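Local coordinates for protein Myo-inositol phosphohydrolase (Mitsuokella multacida, PDB 4WU3) that probably removes phosphate groups from inositol phosphates such as phytate, with a protein-tyrosine-phosphatase-like fold that binds inositol tetrakisphosphate, at residues Q115-D120 / K234-H239; M89-S94 / I251-H256; G427-N432 / E488-E493; T346-Q351 / E395-E400; L50-A55 / N130-S135. The protein carries 2 engineered substitutions. All coordinates share one frame; numbering follows the deposited sequence.

Contact 1 (Q115-D120 / K234-H239)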
# COMPACT_ATOMS: atom_id res chain seq x y z
N GLN A 115 6.52 31.90 20.73
CA GLN A 115 5.55 31.77 19.64
C GLN A 115 5.85 30.64 18.66
O GLN A 115 5.16 30.49 17.65
CB GLN A 115 5.45 33.10 18.90
CG GLN A 115 4.53 34.07 19.61
CD GLN A 115 5.03 34.44 20.98
OE1 GLN A 115 4.39 34.19 21.99
NE2 GLN A 115 6.17 35.07 21.00
N PHE A 116 6.85 29.82 18.96
CA PHE A 116 7.34 28.83 18.02
C PHE A 116 6.87 27.44 18.45
O PHE A 116 7.04 27.06 19.61
CB PHE A 116 8.87 28.90 17.96
CG PHE A 116 9.49 27.96 16.98
CD1 PHE A 116 9.69 28.33 15.67
CD2 PHE A 116 9.92 26.71 17.37
CE1 PHE A 116 10.27 27.46 14.76
CE2 PHE A 116 10.50 25.84 16.48
CZ PHE A 116 10.67 26.22 15.16
N TYR A 117 6.26 26.71 17.51
CA TYR A 117 5.78 25.35 17.78
C TYR A 117 6.51 24.34 16.90
O TYR A 117 6.41 24.39 15.68
CB TYR A 117 4.26 25.24 17.56
CG TYR A 117 3.47 26.04 18.57
CD1 TYR A 117 3.37 27.41 18.46
CD2 TYR A 117 2.85 25.42 19.66
CE1 TYR A 117 2.67 28.15 19.39
CE2 TYR A 117 2.14 26.17 20.60
CZ TYR A 117 2.05 27.53 20.45
OH TYR A 117 1.35 28.31 21.36
N ASP A 118 7.25 23.45 17.54
CA ASP A 118 7.89 22.35 16.87
C ASP A 118 6.85 21.26 16.70
O ASP A 118 6.36 20.70 17.68
CB ASP A 118 9.06 21.84 17.70
CG ASP A 118 9.68 20.57 17.15
OD1 ASP A 118 9.62 20.34 15.93
OD2 ASP A 118 10.24 19.79 17.96
N VAL A 119 6.48 20.99 15.46
CA VAL A 119 5.57 19.90 15.15
C VAL A 119 6.39 18.73 14.65
O VAL A 119 6.83 18.70 13.49
CB VAL A 119 4.52 20.30 14.10
CG1 VAL A 119 3.57 19.14 13.83
CG2 VAL A 119 3.73 21.52 14.57
N ASP A 120 6.57 17.77 15.55
CA ASP A 120 7.41 16.61 15.37
C ASP A 120 6.59 15.45 14.84
O ASP A 120 5.83 14.83 15.58
CB ASP A 120 8.03 16.24 16.72
CG ASP A 120 8.91 15.02 16.66
OD1 ASP A 120 9.08 14.47 15.55
OD2 ASP A 120 9.44 14.62 17.72
N LYS A 234 -3.21 33.09 17.58
CA LYS A 234 -3.06 33.61 16.26
C LYS A 234 -1.63 33.95 15.88
O LYS A 234 -1.34 34.01 14.71
CB LYS A 234 -3.87 34.87 16.18
CG LYS A 234 -5.28 34.66 15.71
CD LYS A 234 -5.97 35.99 15.83
CE LYS A 234 -7.32 36.03 15.17
NZ LYS A 234 -7.89 37.37 15.43
N ASP A 235 -0.74 34.22 16.81
CA ASP A 235 0.56 34.63 16.36
C ASP A 235 1.53 33.46 16.31
O ASP A 235 2.75 33.62 16.33
CB ASP A 235 1.07 35.72 17.27
CG ASP A 235 1.15 35.28 18.71
OD1 ASP A 235 0.46 34.32 19.10
OD2 ASP A 235 1.92 35.91 19.47
N ALA A 236 0.98 32.26 16.26
CA ALA A 236 1.79 31.06 16.39
C ALA A 236 2.61 30.80 15.13
O ALA A 236 2.11 30.96 14.02
CB ALA A 236 0.91 29.87 16.70
N TRP A 237 3.85 30.39 15.31
CA TRP A 237 4.67 30.00 14.19
C TRP A 237 4.85 28.49 14.26
O TRP A 237 5.26 27.97 15.29
CB TRP A 237 6.02 30.70 14.22
CG TRP A 237 6.84 30.38 13.03
CD1 TRP A 237 7.50 29.22 12.80
CD2 TRP A 237 7.06 31.20 11.89
NE1 TRP A 237 8.13 29.26 11.59
CE2 TRP A 237 7.87 30.47 11.00
CE3 TRP A 237 6.64 32.48 11.52
CZ2 TRP A 237 8.29 30.98 9.77
CZ3 TRP A 237 7.04 32.98 10.30
CH2 TRP A 237 7.86 32.23 9.44
N LEU A 238 4.51 27.81 13.17
CA LEU A 238 4.59 26.35 13.09
C LEU A 238 5.76 25.88 12.24
O LEU A 238 5.92 26.29 11.10
CB LEU A 238 3.29 25.80 12.50
CG LEU A 238 2.04 25.95 13.36
CD1 LEU A 238 0.89 25.14 12.77
CD2 LEU A 238 2.30 25.54 14.79
N HIS A 239 6.58 25.01 12.82
CA HIS A 239 7.67 24.40 12.10
C HIS A 239 7.45 22.90 12.06
O HIS A 239 7.50 22.25 13.10
CB HIS A 239 9.02 24.70 12.77
CG HIS A 239 10.18 24.14 12.02
ND1 HIS A 239 10.74 24.79 10.95
CD2 HIS A 239 10.84 22.96 12.14
CE1 HIS A 239 11.72 24.05 10.45
NE2 HIS A 239 11.80 22.94 11.16

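Contact 2 (M89-S94 / I251-H256)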
# COMPACT_ATOMS: atom_id res chain seq x y z
N MET A 89 1.55 32.83 6.13
CA MET A 89 1.21 31.52 6.68
C MET A 89 1.93 31.25 8.00
O MET A 89 1.49 30.42 8.79
CB MET A 89 1.55 30.43 5.68
CG MET A 89 0.68 30.50 4.43
SD MET A 89 0.70 28.97 3.49
CE MET A 89 2.42 28.89 3.02
N ASN A 90 3.04 31.95 8.22
CA ASN A 90 3.80 31.84 9.45
C ASN A 90 4.20 30.40 9.70
O ASN A 90 3.92 29.82 10.74
CB ASN A 90 3.01 32.38 10.63
CG ASN A 90 2.90 33.90 10.59
OD1 ASN A 90 3.68 34.56 9.91
ND2 ASN A 90 1.94 34.45 11.33
N VAL A 91 4.91 29.85 8.73
CA VAL A 91 5.20 28.46 8.71
C VAL A 91 6.61 28.21 8.18
O VAL A 91 7.08 28.93 7.30
CB VAL A 91 4.15 27.74 7.84
CG1 VAL A 91 4.47 27.91 6.36
CG2 VAL A 91 4.10 26.27 8.20
N SER A 92 7.28 27.20 8.73
CA SER A 92 8.52 26.69 8.13
C SER A 92 8.56 25.18 8.27
O SER A 92 7.67 24.60 8.89
CB SER A 92 9.77 27.33 8.76
OG SER A 92 9.81 27.14 10.16
N ALA A 93 9.56 24.55 7.66
CA ALA A 93 9.68 23.10 7.65
C ALA A 93 11.11 22.66 7.34
O ALA A 93 11.91 23.43 6.80
CB ALA A 93 8.72 22.51 6.63
N SER A 94 11.43 21.42 7.67
CA SER A 94 12.77 20.89 7.46
C SER A 94 12.84 19.44 7.83
O SER A 94 11.87 18.87 8.31
CB SER A 94 13.79 21.63 8.34
OG SER A 94 13.57 21.34 9.71
N ILE A 251 3.47 16.64 3.21
CA ILE A 251 2.07 16.43 3.44
C ILE A 251 1.54 17.50 4.37
O ILE A 251 0.47 18.07 4.11
CB ILE A 251 1.77 15.06 4.09
CG1 ILE A 251 1.94 13.93 3.08
CG2 ILE A 251 0.37 15.05 4.67
CD1 ILE A 251 2.00 12.56 3.72
N PHE A 252 2.25 17.78 5.45
CA PHE A 252 1.74 18.73 6.43
C PHE A 252 1.92 20.19 6.06
O PHE A 252 1.14 21.04 6.52
CB PHE A 252 2.28 18.45 7.82
CG PHE A 252 1.51 17.40 8.53
CD1 PHE A 252 1.65 16.08 8.16
CD2 PHE A 252 0.62 17.72 9.54
CE1 PHE A 252 0.91 15.09 8.79
CE2 PHE A 252 -0.12 16.75 10.17
CZ PHE A 252 0.02 15.44 9.79
N MET A 253 2.91 20.49 5.23
CA MET A 253 3.06 21.83 4.66
C MET A 253 1.91 22.12 3.70
O MET A 253 1.39 23.24 3.66
CB MET A 253 4.40 21.95 3.93
CG MET A 253 5.57 22.22 4.86
SD MET A 253 5.45 23.83 5.67
CE MET A 253 6.11 24.89 4.38
N VAL A 254 1.53 21.09 2.94
CA VAL A 254 0.36 21.15 2.06
C VAL A 254 -0.94 21.29 2.85
O VAL A 254 -1.79 22.10 2.50
CB VAL A 254 0.29 19.91 1.15
CG1 VAL A 254 -1.09 19.77 0.51
CG2 VAL A 254 1.36 20.00 0.07
N MET A 255 -1.10 20.52 3.92
CA MET A 255 -2.26 20.69 4.81
C MET A 255 -2.36 22.11 5.38
O MET A 255 -3.43 22.72 5.40
CB MET A 255 -2.22 19.69 5.96
CG MET A 255 -2.47 18.25 5.55
SD MET A 255 -2.05 17.08 6.86
CE MET A 255 -3.27 17.51 8.11
N HIS A 256 -1.23 22.63 5.85
CA HIS A 256 -1.18 23.99 6.40
C HIS A 256 -1.64 25.01 5.36
O HIS A 256 -2.50 25.84 5.63
CB HIS A 256 0.26 24.29 6.86
CG HIS A 256 0.39 25.51 7.72
ND1 HIS A 256 0.37 25.46 9.10
CD2 HIS A 256 0.55 26.81 7.39
CE1 HIS A 256 0.50 26.68 9.58
NE2 HIS A 256 0.62 27.52 8.57

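Contact 3 (G427-N432 / E488-E493)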
# COMPACT_ATOMS: atom_id res chain seq x y z
N GLY A 427 -22.42 -8.87 32.98
CA GLY A 427 -23.50 -9.06 33.93
C GLY A 427 -23.86 -10.52 34.08
O GLY A 427 -23.02 -11.39 33.86
N VAL A 428 -25.10 -10.78 34.44
CA VAL A 428 -25.58 -12.15 34.67
C VAL A 428 -26.88 -12.39 33.92
O VAL A 428 -27.86 -11.67 34.12
CB VAL A 428 -25.80 -12.41 36.18
CG1 VAL A 428 -26.14 -13.87 36.44
CG2 VAL A 428 -24.57 -12.02 36.97
N PHE A 429 -26.87 -13.40 33.06
CA PHE A 429 -28.06 -13.87 32.35
C PHE A 429 -28.43 -15.26 32.84
O PHE A 429 -27.63 -16.18 32.68
CB PHE A 429 -27.80 -13.99 30.85
CG PHE A 429 -27.67 -12.68 30.13
CD1 PHE A 429 -27.97 -11.49 30.76
CD2 PHE A 429 -27.28 -12.66 28.81
CE1 PHE A 429 -27.87 -10.29 30.09
CE2 PHE A 429 -27.17 -11.46 28.13
CZ PHE A 429 -27.46 -10.27 28.77
N ASN A 430 -29.62 -15.42 33.41
CA ASN A 430 -30.08 -16.74 33.90
C ASN A 430 -29.09 -17.42 34.84
O ASN A 430 -29.00 -18.65 34.86
CB ASN A 430 -30.34 -17.71 32.74
CG ASN A 430 -31.35 -17.19 31.74
OD1 ASN A 430 -32.20 -16.37 32.06
ND2 ASN A 430 -31.26 -17.69 30.51
N GLY A 431 -28.34 -16.64 35.60
CA GLY A 431 -27.37 -17.20 36.53
C GLY A 431 -25.97 -17.31 35.95
O GLY A 431 -25.00 -17.53 36.70
N ASN A 432 -25.85 -17.18 34.63
CA ASN A 432 -24.56 -17.29 33.95
C ASN A 432 -23.89 -15.93 33.81
O ASN A 432 -24.55 -14.95 33.50
CB ASN A 432 -24.71 -17.88 32.55
CG ASN A 432 -25.42 -19.21 32.54
OD1 ASN A 432 -25.00 -20.17 33.18
ND2 ASN A 432 -26.52 -19.28 31.80
N GLU A 488 -34.14 -15.16 30.55
CA GLU A 488 -35.23 -15.05 31.52
C GLU A 488 -34.90 -14.08 32.65
O GLU A 488 -35.71 -13.22 32.98
CB GLU A 488 -35.58 -16.43 32.10
CG GLU A 488 -36.02 -17.47 31.07
CD GLU A 488 -37.48 -17.34 30.65
OE1 GLU A 488 -38.18 -16.44 31.14
OE2 GLU A 488 -37.93 -18.17 29.82
N SER A 489 -33.72 -14.21 33.25
CA SER A 489 -33.32 -13.28 34.31
C SER A 489 -32.03 -12.52 33.99
O SER A 489 -31.10 -13.05 33.39
CB SER A 489 -33.17 -14.02 35.64
OG SER A 489 -32.05 -14.87 35.63
N VAL A 490 -32.00 -11.26 34.43
CA VAL A 490 -30.88 -10.38 34.16
C VAL A 490 -30.52 -9.51 35.38
O VAL A 490 -31.35 -8.74 35.85
CB VAL A 490 -31.20 -9.45 32.98
CG1 VAL A 490 -30.07 -8.47 32.75
CG2 VAL A 490 -31.46 -10.27 31.73
N MET A 491 -29.28 -9.67 35.87
CA MET A 491 -28.73 -8.86 36.97
C MET A 491 -27.40 -8.23 36.55
O MET A 491 -26.73 -8.74 35.64
CB MET A 491 -28.44 -9.72 38.21
CG MET A 491 -29.62 -10.46 38.81
SD MET A 491 -29.06 -11.33 40.27
CE MET A 491 -28.56 -12.90 39.56
N THR A 492 -27.02 -7.14 37.20
CA THR A 492 -25.62 -6.70 37.19
C THR A 492 -24.91 -7.55 38.22
O THR A 492 -25.55 -8.19 39.05
CB THR A 492 -25.44 -5.21 37.56
OG1 THR A 492 -25.89 -4.96 38.90
CG2 THR A 492 -26.20 -4.33 36.62
N GLU A 493 -23.58 -7.56 38.16
CA GLU A 493 -22.80 -8.30 39.16
C GLU A 493 -22.97 -7.66 40.53
O GLU A 493 -23.00 -8.34 41.55
CB GLU A 493 -21.32 -8.33 38.79
CG GLU A 493 -20.45 -8.90 39.90
CD GLU A 493 -19.05 -9.26 39.44
OE1 GLU A 493 -18.91 -9.92 38.38
OE2 GLU A 493 -18.08 -8.91 40.16
O HOH W 1 -29.40 -13.88 36.11

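Contact 4 (T346-Q351 / E395-E400)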
# COMPACT_ATOMS: atom_id res chain seq x y z
N THR A 346 -18.68 -17.57 32.11
CA THR A 346 -18.68 -18.76 32.94
C THR A 346 -20.11 -19.22 33.20
O THR A 346 -21.02 -18.44 33.50
CB THR A 346 -17.91 -18.54 34.27
OG1 THR A 346 -17.96 -19.74 35.05
CG2 THR A 346 -18.49 -17.40 35.06
N LYS A 347 -20.29 -20.52 33.04
CA LYS A 347 -21.58 -21.15 33.18
C LYS A 347 -21.92 -21.29 34.65
O LYS A 347 -21.05 -21.48 35.48
CB LYS A 347 -21.53 -22.54 32.57
CG LYS A 347 -22.76 -22.87 31.78
CD LYS A 347 -22.71 -24.31 31.31
CE LYS A 347 -24.06 -24.99 31.51
NZ LYS A 347 -24.04 -26.36 30.96
N ASP A 348 -23.20 -21.20 34.96
CA ASP A 348 -23.68 -21.33 36.32
C ASP A 348 -23.43 -22.74 36.82
O ASP A 348 -24.05 -23.70 36.34
CB ASP A 348 -25.16 -21.01 36.38
CG ASP A 348 -25.69 -20.92 37.78
OD1 ASP A 348 -24.91 -21.12 38.75
OD2 ASP A 348 -26.91 -20.66 37.93
N ARG A 349 -22.52 -22.86 37.79
CA ARG A 349 -22.07 -24.15 38.30
C ARG A 349 -21.78 -24.04 39.79
O ARG A 349 -21.33 -23.00 40.27
CB ARG A 349 -20.81 -24.58 37.56
CG ARG A 349 -21.01 -24.75 36.06
CD ARG A 349 -19.69 -24.94 35.34
NE ARG A 349 -18.94 -23.68 35.23
CZ ARG A 349 -17.71 -23.58 34.76
NH1 ARG A 349 -17.06 -24.66 34.35
NH2 ARG A 349 -17.11 -22.39 34.70
N ASN A 350 -22.04 -25.13 40.52
CA ASN A 350 -21.81 -25.17 41.96
C ASN A 350 -20.39 -25.61 42.32
O ASN A 350 -20.16 -26.75 42.74
CB ASN A 350 -22.83 -26.10 42.62
CG ASN A 350 -24.25 -25.60 42.47
OD1 ASN A 350 -24.48 -24.40 42.31
ND2 ASN A 350 -25.21 -26.52 42.49
N GLN A 351 -19.45 -24.69 42.14
CA GLN A 351 -18.05 -24.94 42.42
C GLN A 351 -17.32 -23.60 42.44
O GLN A 351 -17.85 -22.60 41.99
CB GLN A 351 -17.44 -25.88 41.37
CG GLN A 351 -17.44 -25.30 39.96
CD GLN A 351 -17.22 -26.35 38.89
OE1 GLN A 351 -17.55 -27.51 39.08
NE2 GLN A 351 -16.67 -25.94 37.76
N GLU A 395 -14.09 -14.48 36.53
CA GLU A 395 -15.46 -14.08 36.74
C GLU A 395 -16.26 -15.24 37.33
O GLU A 395 -15.89 -16.40 37.15
CB GLU A 395 -16.09 -13.62 35.43
CG GLU A 395 -17.49 -13.07 35.59
CD GLU A 395 -17.51 -11.77 36.35
OE1 GLU A 395 -17.28 -10.70 35.76
OE2 GLU A 395 -17.75 -11.81 37.57
N PHE A 396 -17.34 -14.93 38.02
CA PHE A 396 -18.17 -15.95 38.68
C PHE A 396 -19.65 -15.85 38.27
O PHE A 396 -20.23 -14.77 38.22
CB PHE A 396 -18.07 -15.85 40.21
CG PHE A 396 -18.21 -14.45 40.75
CD1 PHE A 396 -19.45 -13.86 40.88
CD2 PHE A 396 -17.08 -13.72 41.11
CE1 PHE A 396 -19.58 -12.57 41.37
CE2 PHE A 396 -17.20 -12.43 41.61
CZ PHE A 396 -18.45 -11.86 41.74
N SER A 397 -20.23 -17.01 37.98
CA SER A 397 -21.66 -17.15 37.86
C SER A 397 -22.25 -17.14 39.28
O SER A 397 -21.50 -17.13 40.26
CB SER A 397 -21.98 -18.49 37.22
OG SER A 397 -21.42 -19.52 38.00
N ASN A 398 -23.58 -17.18 39.38
CA ASN A 398 -24.25 -17.25 40.68
C ASN A 398 -23.80 -18.45 41.50
O ASN A 398 -23.49 -18.34 42.68
CB ASN A 398 -25.76 -17.33 40.52
CG ASN A 398 -26.48 -17.43 41.86
OD1 ASN A 398 -26.08 -16.78 42.83
ND2 ASN A 398 -27.51 -18.26 41.93
N GLY A 399 -23.77 -19.60 40.85
CA GLY A 399 -23.39 -20.84 41.50
C GLY A 399 -21.99 -20.77 42.05
O GLY A 399 -21.69 -21.37 43.08
N GLU A 400 -21.11 -20.07 41.34
CA GLU A 400 -19.72 -20.00 41.77
C GLU A 400 -19.58 -18.99 42.89
O GLU A 400 -18.75 -19.15 43.78
CB GLU A 400 -18.82 -19.65 40.60
CG GLU A 400 -18.68 -20.80 39.61
CD GLU A 400 -18.13 -20.36 38.28
OE1 GLU A 400 -18.73 -19.45 37.66
OE2 GLU A 400 -17.10 -20.92 37.86
O HOH W 2 -27.77 -20.54 40.36
O HOH W 3 -22.32 -23.47 44.64
O HOH W 4 -15.52 -22.83 37.86

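Contact 5 (L50-A55 / N130-S135)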
# COMPACT_ATOMS: atom_id res chain seq x y z
N LEU A 50 20.70 2.00 16.93
CA LEU A 50 20.77 3.37 17.38
C LEU A 50 21.74 4.05 16.45
O LEU A 50 22.87 3.61 16.32
CB LEU A 50 21.26 3.47 18.82
CG LEU A 50 21.48 4.88 19.40
CD1 LEU A 50 20.23 5.74 19.28
CD2 LEU A 50 21.90 4.80 20.86
N LYS A 51 21.29 5.12 15.78
CA LYS A 51 22.16 5.81 14.85
C LYS A 51 22.00 7.32 14.92
O LYS A 51 21.06 7.84 15.52
CB LYS A 51 21.94 5.32 13.42
CG LYS A 51 20.52 5.49 12.92
CD LYS A 51 20.27 6.86 12.32
CE LYS A 51 19.10 6.79 11.34
NZ LYS A 51 18.72 8.11 10.79
N ILE A 52 22.95 8.00 14.30
CA ILE A 52 23.00 9.45 14.28
C ILE A 52 22.08 10.00 13.19
O ILE A 52 22.18 9.61 12.03
CB ILE A 52 24.46 9.92 14.06
CG1 ILE A 52 25.32 9.53 15.27
CG2 ILE A 52 24.53 11.42 13.82
CD1 ILE A 52 26.81 9.71 15.07
N ASP A 53 21.17 10.89 13.57
CA ASP A 53 20.28 11.56 12.63
C ASP A 53 20.94 12.83 12.12
O ASP A 53 21.05 13.05 10.91
CB ASP A 53 18.96 11.94 13.32
CG ASP A 53 18.09 10.74 13.69
OD1 ASP A 53 18.21 9.67 13.07
OD2 ASP A 53 17.26 10.89 14.61
N ARG A 54 21.36 13.68 13.06
CA ARG A 54 22.01 14.95 12.76
C ARG A 54 23.19 15.22 13.69
O ARG A 54 23.03 15.32 14.90
CB ARG A 54 21.02 16.12 12.90
CG ARG A 54 19.73 15.99 12.10
CD ARG A 54 20.00 15.95 10.61
NE ARG A 54 20.48 17.24 10.15
CZ ARG A 54 20.85 17.49 8.90
NH1 ARG A 54 20.79 16.55 7.97
NH2 ARG A 54 21.27 18.70 8.58
N ALA A 55 24.38 15.32 13.10
CA ALA A 55 25.55 15.77 13.81
C ALA A 55 25.29 17.21 14.22
O ALA A 55 24.59 17.92 13.52
CB ALA A 55 26.79 15.68 12.92
N ASN A 130 23.52 15.14 24.16
CA ASN A 130 23.90 16.55 24.08
C ASN A 130 23.10 17.19 22.94
O ASN A 130 21.87 17.12 22.95
CB ASN A 130 25.42 16.70 23.91
CG ASN A 130 26.17 16.42 25.20
OD1 ASN A 130 25.57 16.03 26.21
ND2 ASN A 130 27.48 16.63 25.18
N GLY A 131 23.76 17.77 21.95
CA GLY A 131 23.05 18.38 20.83
C GLY A 131 22.86 17.47 19.62
O GLY A 131 22.18 17.85 18.67
N THR A 132 23.45 16.28 19.65
CA THR A 132 23.39 15.37 18.52
C THR A 132 22.05 14.62 18.49
O THR A 132 21.60 14.08 19.51
CB THR A 132 24.50 14.31 18.58
OG1 THR A 132 25.79 14.94 18.70
CG2 THR A 132 24.46 13.44 17.32
N ALA A 133 21.41 14.60 17.32
CA ALA A 133 20.14 13.90 17.19
C ALA A 133 20.39 12.46 16.81
O ALA A 133 21.13 12.17 15.87
CB ALA A 133 19.25 14.57 16.16
N VAL A 134 19.75 11.57 17.55
CA VAL A 134 19.85 10.14 17.30
C VAL A 134 18.47 9.51 17.24
O VAL A 134 17.49 10.07 17.75
CB VAL A 134 20.65 9.45 18.42
CG1 VAL A 134 22.02 10.10 18.55
CG2 VAL A 134 19.88 9.53 19.73
N SER A 135 18.38 8.34 16.63
CA SER A 135 17.11 7.63 16.56
C SER A 135 17.34 6.14 16.44
O SER A 135 18.42 5.71 16.11
CB SER A 135 16.28 8.11 15.35
OG SER A 135 16.86 7.70 14.13

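Contact 1 (Q115-D120 / K234-H239)
Phe116 lies against Trp237 and His239 on one face of two parallel strands. Its ring and the five-membered ring of Trp237 are near parallel, the planes 13° apart, but slid so far past each other that they barely overlap; the touch is between Phe116 CD1 and Trp237 CD1, 3.7 Å apart. Farther round the same ring, Phe116 CZ meets His239 CB at 3.3 Å, the two side chains running alongside and pointing the same way. Phe116 CG is anti to the backbone N (chi1 -178°), and its ring comes nearer the other strand. On the reverse face Tyr117 CB rests on Leu238 CD2 at 3.4 Å, Tyr117 CE1 meets Ala236 CB at 3.6 Å, and Trp237 O comes in at the tyrosine ring's edge.

Between the faces runs the parallel ladder. Trp237 N donates to Gln115 O and Tyr117 N to Trp237 O; farther on, His239 N reaches Tyr117 O at 2.9 Å and Val119 N reaches His239 O at 2.9 Å.

A second shell fixes the polar ends of the cluster. Ser92 bonds through OG to both Trp237 NE1 and His239 ND1, while Ser94 OG is hydrogen-bonded to His239 NE2, so the imidazole is gripped at both nitrogens and its rotation is set.

Ile105 and Leu106 of helix 99-108 pack on Phe116, and Ile105 also on His239. In the sheet, strand 116-122 lies between strands 237-241 and 205-211, and strand 91-94 adjoins 237-241 on its far side.

Contact 2 (M89-S94 / I251-H256)
Val91 sets its CG2 methyl over the face of the His256 imidazole: CG2 stands 3.6 Å from the ring centroid and only 7° off the normal, a CH-pi contact, with Val91 CB also 3.6 Å from His256 NE2. The same ring uses its edge for a different partner. His256 NE2 donates to Met89 O at 3.0 Å, with an N-H...O angle of 166° and the oxygen close to the ring plane, although the donor stands tilted from the plane of the carbonyl itself. The first torsion of His256 (chi1 -167°) puts CG opposite the backbone N and sends the ring off the helix toward the strand, and ND1 at the other corner bonds to Tyr240 OH.

Strand 91-94 and the helical segment 251-256 run nearly antiparallel, their axes 9.6 Å apart at closest. The helix follows strand 237-241 by way of a loop that probably corresponds to the phosphate-binding loop of tyrosine phosphatases, and it packs on the sheet as in that alpha/beta fold. An alanine in place of His256 would probably leave Met89 O and Tyr240 OH without their shared mate and open a gap beneath Val91.

One turn back, Met253 is bent at both chi2 and chi3 and wraps its thioether along the strand. Met253 CG packs on Ala93 CB at 3.6 Å, and Met253 SD is 3.8 Å from Val91 CG2, the valine and methionine crossing at a slant. Gln274 of helix 267-276 touches both Met253 and Met89.

Contact 3 (G427-N432 / E488-E493)
A tight hairpin, closed by a type I' turn from Phe429 to Asn432, is edged by the short antiparallel strand 490-491. The turn residue Asn430 takes part in three of the five hydrogen bonds across the contact. Its OD1 accepts two backbone N-H groups: Glu488 N at 2.7 Å, in the amide plane and on a lone pair, and Ser489 N at 2.9 Å, nearly in line with the C=O bond. Asn430 N returns a bond to Ser489 O at 2.8 Å, and ND2 goes to Lys486 O, so both ends of the amide are held. A leucine in place of Asn430 would probably leave the N-H groups of Glu488 and Ser489 without their acceptor and free the incoming chain to shift.

Val428 N and Met491 O pair at 2.9 Å, and Met491 N bonds back to Val428 O. A water accepts from Gly431 N at 3.0 Å and lies 2.9 Å from Ser489 OG, bridging turn and strand.

On one face Phe429 CD1 runs alongside Val490 CG2 at 3.8 Å, both residues covered by Leu460 of helix 449-463, with Trp342 edge-to-face to Phe429. On the other, Val428 and Met491 pack on Leu496 of helix 493-499.

Contact 4 (T346-Q351 / E395-E400)
A capping box at the start of helix 398-411, formed by Ser397 and Glu400, packs against the end of strand 342-346 and the loop after it. Three bonds converge on Glu400 OE1. From the box come Ser397 N at 2.9 Å and Ser397 OG at 2.7 Å, both on the anti side of the carboxylate; from the strand end Thr346 OG1 donates to Glu400 OE1 at 2.7 Å on the syn side. The return bond of the box, Glu400 N to Ser397 OG, is weak at 3.4 Å. Thr346 OG1 is placed by Arg349 NH2, 2.8 Å away with the hydroxyl in the guanidinium plane, while Arg349 NE ties back to Lys347 O.

Asp348 OD1 takes Gly399 N at 2.8 Å, the donor lying 39° out of the carboxylate plane. A water joins Asp348 OD2 to Asn398 ND2. Gly399 has no side chain, which lets the loop lie on the first turn; a CB there would clash with Asp348 OD1 and Arg349 O. The backbone of Glu395 bonds to Gln541 of the ligand pocket, and its side chain forms a salt bridge with Arg422.

Arg349 NH2 and Glu400 OE2, 3.5 Å apart, form a salt bridge of charge alone, since the oxygen stands well out of the guanidinium plane. The three donors on OE1 and this arginine would probably help keep the buried Glu400 ionised.

Contact 5 (L50-A55 / N130-S135)
The Asp53 carboxylate bonds to both Ser135 and Lys51 through one oxygen, OD1. Ser135 OG donates to Asp53 OD1 at 2.6 Å on the syn lone pair, while Lys51 NZ forms a salt bridge with Asp53 OD1 at 2.8 Å, nearly in line with its C-O bond. Asp53 OD2 is taken up by Arg122 NH2, so both oxygens are held and the group's turn is fixed. Lys51, bent at chi2 (86°), curls its ammonium back to the aspartate and also makes a cation-pi contact with Phe174.

A second flat group, the peptide carbonyl of Ala133, is approached from one face by two donors: Asp53 N at 2.6 Å and Arg54 N at 3.2 Å, each tilted about 30° from its plane. The bond back, Ala133 N to Arg54 O, lies in the plane of the Arg54 carbonyl at 3.0 Å. Before the irregularity, Lys51 and Ser135 share a regular pair of backbone bonds.

Apolar groups line the opposite side of the strands, where Leu50 CD1 touches Val134 CB at 3.8 Å and Ile52 CG2 meets Thr132 CG2 at 4.0 Å. The guanidinium of Arg54 forms a salt bridge with Glu101. Two successive residues, Asp53 and Arg54, facing the single Ala133 make a classic beta bulge; it shifts the register by one where strand 49-54 turns a corner against strand 132-137 in an antiparallel sheet.

Overall arrangement
Contacts 1 and 2 are the buried pair and share a sheet: 91-94 and 237-241 are neighbouring strands, and the two contacts meet through side-chain hydrogen bonds. Their chemistry is aromatic and apolar packing, with a backbone ladder in contact 1 and one histidine bond in contact 2. Contacts 3, 4 and 5 are partly buried and rely more on polar side chains, amide in contact 3 and carboxylates in contacts 4 and 5. Contacts 3 and 4 also touch, through Asn432 OD1 and Asp348 N, but lie about 55 to 60 Å from contacts 1 and 2 between centres, across the chain's centre. Contact 5 stays with the first group, its centre about 23 Å from that of contact 1.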